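Local coordinates for protein putative polyphosphate kinase 2 (Pseudomonas aeruginosa PAO1, PDB 3CZP) that transfers phosphate from inorganic polyphosphate to AMP to make ADP, and less efficiently to GMP to make GDP, using magnesium as cofactor, at residues Ile123-Ala126 against Lys127-Ala131; Arg221-Thr224 against Val225-Leu229; Gly315-Arg318 against Arg319-Ala323; Trp440-Arg443 against Asp444-Asp447. All coordinates share one frame; numbering follows the deposited sequence. Where two conformers were deposited one is given.

Contact 1. Residues Ile123-Ala126 against Lys127-Ala131; sequences IKEA and KLDQA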
loop_
_atom_site.group_PDB
_atom_site.type_symbol
_atom_site.label_atom_id
_atom_site.label_comp_id
_atom_site.label_asym_id
_atom_site.label_seq_id
_atom_site.Cartn_x
_atom_site.Cartn_y
_atom_site.Cartn_z
ATOM N N ILE A 123 -21.908 -17.409 -14.526
ATOM C CA ILE A 123 -22.680 -17.421 -13.290
ATOM C C ILE A 123 -24.170 -17.530 -13.605
ATOM O O ILE A 123 -24.619 -17.158 -14.684
ATOM C CB ILE A 123 -22.427 -16.181 -12.399
ATOM C CG1 ILE A 123 -22.827 -14.844 -13.094
ATOM C CG2 ILE A 123 -20.967 -16.117 -11.896
ATOM C CD1 ILE A 123 -22.719 -13.650 -12.162
ATOM N N LYS A 124 -24.926 -18.041 -12.644
ATOM C CA LYS A 124 -26.365 -18.249 -12.781
ATOM C C LYS A 124 -27.115 -16.980 -12.382
ATOM O O LYS A 124 -26.528 -16.114 -11.746
ATOM C CB LYS A 124 -26.818 -19.401 -11.877
ATOM C CG LYS A 124 -26.269 -20.753 -12.233
ATOM C CD LYS A 124 -26.641 -21.720 -11.122
ATOM C CE LYS A 124 -26.482 -23.177 -11.535
ATOM N NZ LYS A 124 -27.024 -24.130 -10.458
ATOM N N GLU A 125 -28.410 -16.919 -12.708
ATOM C CA GLU A 125 -29.307 -15.824 -12.292
ATOM C C GLU A 125 -29.163 -15.486 -10.796
ATOM O O GLU A 125 -28.950 -14.297 -10.444
ATOM C CB GLU A 125 -30.781 -16.169 -12.608
ATOM C CG GLU A 125 -31.855 -15.164 -11.978
ATOM C CD GLU A 125 -33.360 -15.567 -12.191
ATOM O OE1 GLU A 125 -33.716 -15.974 -13.320
ATOM O OE2 GLU A 125 -34.175 -15.464 -11.202
ATOM N N ALA A 126 -29.254 -16.492 -9.913
ATOM C CA ALA A 126 -29.128 -16.220 -8.470
ATOM C C ALA A 126 -27.821 -15.485 -8.107
ATOM O O ALA A 126 -27.812 -14.588 -7.256
ATOM C CB ALA A 126 -29.256 -17.512 -7.646
ATOM N N LYS A 127 -26.720 -15.851 -8.750
ATOM C CA LYS A 127 -25.430 -15.282 -8.392
ATOM C C LYS A 127 -25.315 -13.862 -8.924
ATOM O O LYS A 127 -24.827 -12.990 -8.208
ATOM C CB LYS A 127 -24.288 -16.174 -8.841
ATOM C CG LYS A 127 -24.311 -17.500 -8.052
ATOM C CD LYS A 127 -23.236 -18.496 -8.571
ATOM C CE LYS A 127 -23.786 -19.417 -9.654
ATOM N NZ LYS A 127 -22.783 -19.722 -10.675
ATOM N N LEU A 128 -25.869 -13.602 -10.117
ATOM C CA LEU A 128 -25.991 -12.231 -10.564
ATOM C C LEU A 128 -26.814 -11.391 -9.593
ATOM O O LEU A 128 -26.456 -10.260 -9.315
ATOM C CB LEU A 128 -26.613 -12.100 -11.942
ATOM C CG LEU A 128 -26.760 -10.649 -12.436
ATOM C CD1 LEU A 128 -25.421 -9.927 -12.593
ATOM C CD2 LEU A 128 -27.561 -10.558 -13.769
ATOM N N ASP A 129 -27.932 -11.926 -9.112
ATOM C CA ASP A 129 -28.770 -11.169 -8.180
ATOM C C ASP A 129 -28.020 -10.827 -6.878
ATOM O O ASP A 129 -28.213 -9.732 -6.269
ATOM C CB ASP A 129 -30.062 -11.913 -7.921
ATOM C CG ASP A 129 -31.014 -11.887 -9.144
ATOM O OD1 ASP A 129 -30.705 -11.246 -10.211
ATOM O OD2 ASP A 129 -32.086 -12.502 -9.029
ATOM N N GLN A 130 -27.138 -11.731 -6.497
ATOM C CA GLN A 130 -26.327 -11.559 -5.283
ATOM C C GLN A 130 -25.280 -10.481 -5.471
ATOM O O GLN A 130 -25.112 -9.692 -4.588
ATOM C CB GLN A 130 -25.699 -12.871 -4.839
ATOM C CG GLN A 130 -26.791 -13.848 -4.304
ATOM C CD GLN A 130 -26.291 -15.241 -4.113
ATOM O OE1 GLN A 130 -25.127 -15.436 -3.804
ATOM N NE2 GLN A 130 -27.174 -16.225 -4.268
ATOM N N ALA A 131 -24.607 -10.494 -6.626
ATOM C CA ALA A 131 -23.651 -9.517 -7.055
ATOM C C ALA A 131 -24.281 -8.155 -7.140
ATOM O O ALA A 131 -23.684 -7.153 -6.736
ATOM C CB ALA A 131 -23.044 -9.913 -8.433
#
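Ile123 and Leu128 meet across the first turn of a helix, the CD1 methyl of Ile123 lying 4.2 Å from CB of Leu128 and 3.8 Å from its backbone N. Ile123 carries CG1 between its own N and carbonyl carbon (chi1 62°), and the branch then runs straight on, so that CD1 passes over the start of the helix. Leu128 turns its branched end away from this methyl, toward Met114 of helix 110-119 and Tyr195 of helix 186-203. On the solvent side Lys127 doubles back: a bend at chi3 (-92°) lays its CE against CB of Lys124 at 3.8 Å and brings NZ to 3.5 Å from CA of Ile123. The extended Lys124 chain crosses this arm and leads its ammonium away from that of Lys127. Glu125 and Asp129, one turn apart, bring like charges together, OE2 of Glu125 to OD2 of Asp129 being 4.2 Å; a long, weak ion pair with Arg202 may ease the charge on Asp129. The backbone closes the turn through Lys124 O, which accepts a nearly straight bond from Leu128 N at 3.1 Å and a weaker one from Lys127 N. With Lys124 as N-cap, Ile123 just before it and Leu128 four residues after it, the apolar pair forms a hydrophobic staple at the N-terminus of helix 125-144.

Contact 2. Residues Arg221-Thr224 against Val225-Leu229; sequences RALT and VGRIL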
loop_
_atom_site.group_PDB
_atom_site.type_symbol
_atom_site.label_atom_id
_atom_site.label_comp_id
_atom_site.label_asym_id
_atom_site.label_seq_id
_atom_site.Cartn_x
_atom_site.Cartn_y
_atom_site.Cartn_z
ATOM N N ARG A 221 -22.387 13.398 -26.001
ATOM C CA ARG A 221 -22.013 12.465 -24.956
ATOM C C ARG A 221 -20.974 13.065 -23.994
ATOM O O ARG A 221 -21.107 12.924 -22.776
ATOM C CB ARG A 221 -21.552 11.115 -25.553
ATOM C CG ARG A 221 -20.132 11.090 -26.090
ATOM C CD ARG A 221 -19.863 9.780 -26.836
ATOM N NE ARG A 221 -18.545 9.773 -27.438
ATOM C CZ ARG A 221 -18.162 9.012 -28.470
ATOM N NH1 ARG A 221 -18.996 8.173 -29.060
ATOM N NH2 ARG A 221 -16.896 9.065 -28.894
ATOM N N ALA A 222 -19.956 13.760 -24.531
ATOM C CA ALA A 222 -18.920 14.350 -23.685
ATOM C C ALA A 222 -19.419 15.498 -22.874
ATOM O O ALA A 222 -19.122 15.583 -21.694
ATOM C CB ALA A 222 -17.718 14.816 -24.491
ATOM N N LEU A 223 -20.109 16.424 -23.531
ATOM C CA LEU A 223 -20.692 17.551 -22.848
ATOM C C LEU A 223 -21.689 17.150 -21.773
ATOM O O LEU A 223 -21.752 17.789 -20.737
ATOM C CB LEU A 223 -21.359 18.504 -23.852
ATOM C CG LEU A 223 -21.526 19.968 -23.413
ATOM C CD1 LEU A 223 -20.244 20.596 -22.980
ATOM C CD2 LEU A 223 -22.161 20.810 -24.531
ATOM N N THR A 224 -22.527 16.152 -22.078
ATOM C CA THR A 224 -23.545 15.677 -21.129
ATOM C C THR A 224 -22.947 15.116 -19.814
ATOM O O THR A 224 -23.295 15.556 -18.683
ATOM C CB THR A 224 -24.542 14.727 -21.795
ATOM O OG1 THR A 224 -25.221 15.448 -22.814
ATOM C CG2 THR A 224 -25.577 14.161 -20.779
ATOM N N VAL A 225 -21.979 14.234 -19.973
ATOM C CA VAL A 225 -21.193 13.667 -18.847
ATOM C C VAL A 225 -20.470 14.768 -18.048
ATOM O O VAL A 225 -20.519 14.794 -16.802
ATOM C CB VAL A 225 -20.143 12.635 -19.353
ATOM C CG1 VAL A 225 -19.086 12.254 -18.218
ATOM C CG2 VAL A 225 -20.800 11.377 -19.911
ATOM N N GLY A 226 -19.802 15.688 -18.756
ATOM C CA GLY A 226 -19.082 16.790 -18.096
ATOM C C GLY A 226 -19.989 17.708 -17.304
ATOM O O GLY A 226 -19.635 18.150 -16.207
ATOM N N ARG A 227 -21.157 18.011 -17.869
ATOM C CA ARG A 227 -22.190 18.812 -17.180
ATOM C C ARG A 227 -22.695 18.104 -15.933
ATOM O O ARG A 227 -22.902 18.725 -14.897
ATOM C CB ARG A 227 -23.377 19.063 -18.111
ATOM C CG ARG A 227 -23.076 20.090 -19.200
ATOM C CD ARG A 227 -24.217 20.159 -20.191
ATOM N NE ARG A 227 -24.150 21.418 -20.891
ATOM C CZ ARG A 227 -24.756 21.656 -22.038
ATOM N NH1 ARG A 227 -25.479 20.723 -22.615
ATOM N NH2 ARG A 227 -24.623 22.846 -22.585
ATOM N N ILE A 228 -22.943 16.800 -16.063
ATOM C CA ILE A 228 -23.420 16.004 -14.910
ATOM C C ILE A 228 -22.359 16.011 -13.781
ATOM O O ILE A 228 -22.683 16.207 -12.594
ATOM C CB ILE A 228 -23.821 14.569 -15.329
ATOM C CG1 ILE A 228 -25.120 14.589 -16.188
ATOM C CG2 ILE A 228 -24.030 13.631 -14.102
ATOM C CD1 ILE A 228 -25.308 13.276 -17.041
ATOM N N LEU A 229 -21.099 15.773 -14.148
ATOM C CA LEU A 229 -20.002 15.832 -13.200
ATOM C C LEU A 229 -19.900 17.216 -12.491
ATOM O O LEU A 229 -19.758 17.276 -11.270
ATOM C CB LEU A 229 -18.690 15.550 -13.903
ATOM C CG LEU A 229 -18.342 14.120 -14.287
ATOM C CD1 LEU A 229 -16.949 14.214 -14.929
ATOM C CD2 LEU A 229 -18.369 13.115 -13.071
HETATM O O HOH W 1 -26.005 17.980 -22.204
#
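Helix 218-238 packs on the parallel sheet of the first PPK2 domain, and on the side that meets helix 15-39 Leu223 and Arg227, one turn apart, lie against each other. CD2 of Leu223 sits over the centre of one guanidinium face of Arg227, 3.6 Å above the plane and 3.7 Å from CZ. Leu223 reaches this position with CG anti to its backbone N (chi1 -156°), while the Arg227 chain stays extended to NE and presents the face of its flat group to this methyl. The methyl covers one face, leaving the N-H groups at the rim for polar partners. At that rim a water accepts from NH1 of Arg227 at 2.8 Å and donates to OG1 of Thr224 at 2.7 Å, bridging the two side chains. OG1 of Thr224 is also hydrogen-bonded to the carbonyl of Tyr220 one turn back, and a glycerol probably left from crystallisation lies by Arg227, its contact too close to judge. The other branch of Thr224, CG2, touches CD1 of Ile228 at 3.9 Å. The backbone keeps regular helical bonds, among them Arg227 N to Leu223 O at 2.9 Å. Around this stretch, Leu223 packs on Ala21, Val22 and Leu25 of helix 15-39, Ala222 on Leu62 and Trp66 of helix 56-66, and Val225 and Ile228 on strands 148-155 and 210-214 through Phe152, Val213 and Tyr211.

Contact 3. Residues Gly315-Arg318 against Arg319-Ala323; sequences GAIR and RVTDA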
loop_
_atom_site.group_PDB
_atom_site.type_symbol
_atom_site.label_atom_id
_atom_site.label_comp_id
_atom_site.label_asym_id
_atom_site.label_seq_id
_atom_site.Cartn_x
_atom_site.Cartn_y
_atom_site.Cartn_z
ATOM N N GLY A 315 -1.661 -12.242 25.901
ATOM C CA GLY A 315 -1.286 -13.548 26.363
ATOM C C GLY A 315 -1.956 -14.650 25.584
ATOM O O GLY A 315 -1.285 -15.607 25.194
ATOM N N ALA A 316 -3.274 -14.531 25.366
ATOM C CA ALA A 316 -3.997 -15.527 24.527
ATOM C C ALA A 316 -3.421 -15.577 23.129
ATOM O O ALA A 316 -3.270 -16.649 22.542
ATOM C CB ALA A 316 -5.523 -15.283 24.482
ATOM N N ILE A 317 -3.109 -14.420 22.574
ATOM C CA ILE A 317 -2.585 -14.363 21.212
ATOM C C ILE A 317 -1.238 -15.081 21.135
ATOM O O ILE A 317 -0.958 -15.784 20.170
ATOM C CB ILE A 317 -2.416 -12.879 20.748
ATOM C CG1 ILE A 317 -3.737 -12.277 20.319
ATOM C CG2 ILE A 317 -1.411 -12.713 19.633
ATOM C CD1 ILE A 317 -3.646 -10.841 19.981
ATOM N N ARG A 318 -0.400 -14.911 22.137
ATOM C CA ARG A 318 0.925 -15.505 22.045
ATOM C C ARG A 318 0.914 -17.032 22.207
ATOM O O ARG A 318 1.795 -17.705 21.690
ATOM C CB ARG A 318 1.914 -14.889 23.042
ATOM C CG ARG A 318 3.379 -14.809 22.461
ATOM C CD ARG A 318 4.419 -14.947 23.525
ATOM N NE ARG A 318 4.431 -16.289 24.115
ATOM C CZ ARG A 318 5.005 -16.605 25.272
ATOM N NH1 ARG A 318 5.627 -15.690 26.018
ATOM N NH2 ARG A 318 4.948 -17.850 25.710
ATOM N N ARG A 319 -0.049 -17.574 22.949
ATOM C CA ARG A 319 -0.160 -19.039 23.053
ATOM C C ARG A 319 -0.616 -19.666 21.697
ATOM O O ARG A 319 -0.331 -20.844 21.413
ATOM C CB ARG A 319 -1.069 -19.458 24.201
ATOM C CG ARG A 319 -0.583 -19.082 25.643
ATOM C CD ARG A 319 0.901 -19.252 25.779
ATOM N NE ARG A 319 1.430 -18.705 27.021
ATOM C CZ ARG A 319 1.636 -17.413 27.278
ATOM N NH1 ARG A 319 1.373 -16.478 26.378
ATOM N NH2 ARG A 319 2.135 -17.059 28.455
ATOM N N VAL A 320 -1.307 -18.880 20.876
ATOM C CA VAL A 320 -1.610 -19.296 19.488
ATOM C C VAL A 320 -0.330 -19.225 18.656
ATOM O O VAL A 320 0.009 -20.171 17.947
ATOM C CB VAL A 320 -2.704 -18.380 18.860
ATOM C CG1 VAL A 320 -2.913 -18.659 17.325
ATOM C CG2 VAL A 320 -3.989 -18.531 19.659
ATOM N N THR A 321 0.395 -18.122 18.742
ATOM C CA THR A 321 1.589 -17.945 17.895
ATOM C C THR A 321 2.651 -18.976 18.264
ATOM O O THR A 321 3.380 -19.418 17.388
ATOM C CB THR A 321 2.194 -16.462 17.915
ATOM O OG1 THR A 321 2.576 -16.086 19.223
ATOM C CG2 THR A 321 1.194 -15.431 17.414
ATOM N N ASP A 322 2.724 -19.331 19.556
ATOM C CA ASP A 322 3.683 -20.324 20.098
ATOM C C ASP A 322 3.561 -21.662 19.406
ATOM O O ASP A 322 4.528 -22.410 19.321
ATOM C CB ASP A 322 3.447 -20.521 21.604
ATOM C CG ASP A 322 4.125 -19.446 22.499
ATOM O OD1 ASP A 322 4.867 -18.559 22.015
ATOM O OD2 ASP A 322 3.934 -19.530 23.745
ATOM N N ALA A 323 2.351 -21.968 18.930
ATOM C CA ALA A 323 2.058 -23.164 18.167
ATOM C C ALA A 323 2.689 -23.188 16.754
ATOM O O ALA A 323 2.886 -24.247 16.180
ATOM C CB ALA A 323 0.517 -23.339 18.054
#
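OD2 of Asp322 is gripped by two nitrogens of Arg318: NH2 at 2.8 Å, in a salt bridge with an N-H...O angle of 160°, and NE in a weak bond at 3.3 Å. The NH2 bond falls on the syn lone pair of OD2 and close to the guanidinium plane, so Asp322 meets this group at its edge. OD1 of Asp322 adds another weak bond from NE of Arg318, at 3.1 Å. A bend at chi3 of Arg318 (67°) turns the guanidinium back to the carboxylate one turn along. One face of that guanidinium lies on Arg319, the two flat groups stacked with centres 4.0 Å apart and planes at 10°; NH2 of Arg318 stands over the centre of the Arg319 group. The carboxylate probably balances part of the positive charge of the stacked pair, near which Arg479 brings a third guanidinium. Arg318 and Arg319 lie on helix 313-321, which follows the glycine-rich P-loop after strand 300-307, the Walker A element of the second PPK2 domain. The carbonyl O of Arg318 also accepts from Asp322 N at 2.8 Å, so the same two residues are joined through backbone and side chains. On the buried side, Ile317 and Thr321 face Ile331 and Ile362 of the sheet and Val320 packs on Val482 and Ile486 of helix 475-496. Arg26 of the second subunit packs against Arg318, and Glu65 of that subunit against Asp322.

Contact 4. Residues Trp440-Arg443 against Asp444-Asp447; sequences WRNR and DKWD
Arg443 and Asp444 touch first at the root of the arginine, whose CB lies 3.3 Å from Asp444 N. The next atom, CG, is anti to the backbone N of Arg443 (chi1 168°) and passes 4.2 Å from OD1 of Asp444. From there the chain runs extended through CD to NE, which stands 5.4 Å from OD1 of Asp444: opposite charges whose charged atoms do not meet. At the tip, NH1 is instead hydrogen-bonded to OE1 of Gln418 and the carbonyl of Lys415, anchoring the guanidinium on helix 415-427. Asp444 turns back toward the carbonyl of Trp440, its OD1 3.4 Å from that O, an approach of two acceptors. The backbone is a tight 3-10-like turn held by weak bonds, Asp444 N to Arg441 O at 2.9 Å and Lys445 N to Asn442 O at 3.0 Å, and Lys445 then occupies the N-cap position of helix 446-460. Around this turn, Trp440 meets Phe422 of helix 415-427 edge-to-face, Trp446 packs on Lys415 and Gln418 of the same helix, and Asn442 and Lys445 reach Glu377 of helix 370-377.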
loop_
_atom_site.group_PDB
_atom_site.type_symbol
_atom_site.label_atom_id
_atom_site.label_comp_id
_atom_site.label_asym_id
_atom_site.label_seq_id
_atom_site.Cartn_x
_atom_site.Cartn_y
_atom_site.Cartn_z
ATOM N N TRP A 440 -8.040 4.081 33.446
ATOM C CA TRP A 440 -8.752 4.342 34.714
ATOM C C TRP A 440 -10.078 5.080 34.466
ATOM O O TRP A 440 -11.023 4.936 35.241
ATOM C CB TRP A 440 -7.881 5.133 35.698
ATOM C CG TRP A 440 -6.881 4.272 36.375
ATOM C CD1 TRP A 440 -5.534 4.258 36.165
ATOM C CD2 TRP A 440 -7.152 3.259 37.357
ATOM N NE1 TRP A 440 -4.941 3.310 36.972
ATOM C CE2 TRP A 440 -5.911 2.680 37.711
ATOM C CE3 TRP A 440 -8.321 2.787 37.973
ATOM C CZ2 TRP A 440 -5.802 1.651 38.660
ATOM C CZ3 TRP A 440 -8.215 1.761 38.920
ATOM C CH2 TRP A 440 -6.962 1.207 39.252
ATOM N N ARG A 441 -10.133 5.863 33.387
ATOM C CA ARG A 441 -11.377 6.489 32.940
ATOM C C ARG A 441 -12.315 5.460 32.280
ATOM O O ARG A 441 -13.489 5.405 32.643
ATOM C CB ARG A 441 -11.103 7.685 32.002
ATOM C CG ARG A 441 -10.247 8.799 32.637
ATOM C CD ARG A 441 -9.876 9.904 31.647
ATOM N NE ARG A 441 -8.821 10.781 32.171
ATOM C CZ ARG A 441 -8.435 11.940 31.625
ATOM N NH1 ARG A 441 -7.465 12.648 32.195
ATOM N NH2 ARG A 441 -9.008 12.407 30.518
ATOM N N ASN A 442 -11.806 4.646 31.342
ATOM C CA ASN A 442 -12.606 3.569 30.684
ATOM C C ASN A 442 -13.265 2.589 31.673
ATOM O O ASN A 442 -14.321 2.010 31.383
ATOM C CB ASN A 442 -11.752 2.741 29.701
ATOM C CG ASN A 442 -11.319 3.523 28.452
ATOM O OD1 ASN A 442 -11.975 4.485 28.031
ATOM N ND2 ASN A 442 -10.211 3.086 27.844
ATOM N N ARG A 443 -12.615 2.397 32.820
ATOM C CA ARG A 443 -13.111 1.530 33.884
ATOM C C ARG A 443 -14.388 2.114 34.529
ATOM O O ARG A 443 -15.268 1.367 34.956
ATOM C CB ARG A 443 -11.989 1.303 34.906
ATOM C CG ARG A 443 -12.419 0.660 36.220
ATOM C CD ARG A 443 -11.211 0.390 37.143
ATOM N NE ARG A 443 -11.616 -0.310 38.367
ATOM C CZ ARG A 443 -11.960 -1.594 38.422
ATOM N NH1 ARG A 443 -11.959 -2.350 37.329
ATOM N NH2 ARG A 443 -12.337 -2.124 39.565
ATOM N N ASP A 444 -14.484 3.447 34.580
ATOM C CA ASP A 444 -15.703 4.148 35.041
ATOM C C ASP A 444 -16.788 4.229 33.934
ATOM O O ASP A 444 -17.848 4.818 34.146
ATOM C CB ASP A 444 -15.364 5.568 35.559
ATOM C CG ASP A 444 -14.333 5.578 36.725
ATOM O OD1 ASP A 444 -13.801 4.508 37.117
ATOM O OD2 ASP A 444 -14.043 6.686 37.243
ATOM N N LYS A 445 -16.483 3.647 32.763
ATOM C CA LYS A 445 -17.422 3.547 31.642
ATOM C C LYS A 445 -17.827 2.084 31.422
ATOM O O LYS A 445 -18.344 1.733 30.375
ATOM C CB LYS A 445 -16.804 4.115 30.346
ATOM C CG LYS A 445 -16.375 5.591 30.398
ATOM C CD LYS A 445 -15.878 6.106 29.027
ATOM C CE LYS A 445 -16.917 6.953 28.279
ATOM N NZ LYS A 445 -17.112 8.326 28.880
ATOM N N TRP A 446 -17.623 1.243 32.438
ATOM C CA TRP A 446 -17.872 -0.217 32.358
ATOM C C TRP A 446 -19.238 -0.732 31.823
ATOM O O TRP A 446 -19.273 -1.646 30.976
ATOM C CB TRP A 446 -17.641 -0.843 33.729
ATOM C CG TRP A 446 -17.712 -2.354 33.708
ATOM C CD1 TRP A 446 -18.840 -3.135 33.761
ATOM C CD2 TRP A 446 -16.610 -3.249 33.643
ATOM N NE1 TRP A 446 -18.499 -4.469 33.712
ATOM C CE2 TRP A 446 -17.135 -4.567 33.646
ATOM C CE3 TRP A 446 -15.231 -3.072 33.598
ATOM C CZ2 TRP A 446 -16.332 -5.685 33.607
ATOM C CZ3 TRP A 446 -14.436 -4.191 33.551
ATOM C CH2 TRP A 446 -14.986 -5.482 33.557
ATOM N N ASP A 447 -20.346 -0.195 32.340
ATOM C CA ASP A 447 -21.675 -0.635 31.897
ATOM C C ASP A 447 -21.990 -0.175 30.461
ATOM O O ASP A 447 -22.887 -0.764 29.819
ATOM C CB ASP A 447 -22.804 -0.227 32.875
ATOM C CG ASP A 447 -23.067 -1.285 33.981
ATOM O OD1 ASP A 447 -22.272 -2.234 34.132
ATOM O OD2 ASP A 447 -24.077 -1.180 34.727
#

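How the contacts relate
Along the chain the four contacts come in series: none nests in or crosses another, and each joins directly consecutive residues, closing a helical turn and no long loop. Contact 1 starts helix 125-144 in the first PPK2 domain, near helices 110-119 and 186-203. Contact 2, about 32 Å away between centres, lies on helix 218-238 against the sheet of that domain. The chain then enters the second PPK2 domain, where contact 3 follows the P-loop and borders the second subunit, and contact 4 leads from a loop into helix 446-460. Contacts 3 and 4 come within about 16 Å at their nearest atoms; contacts 2 and 3 lie on opposite sides of the chain's centre.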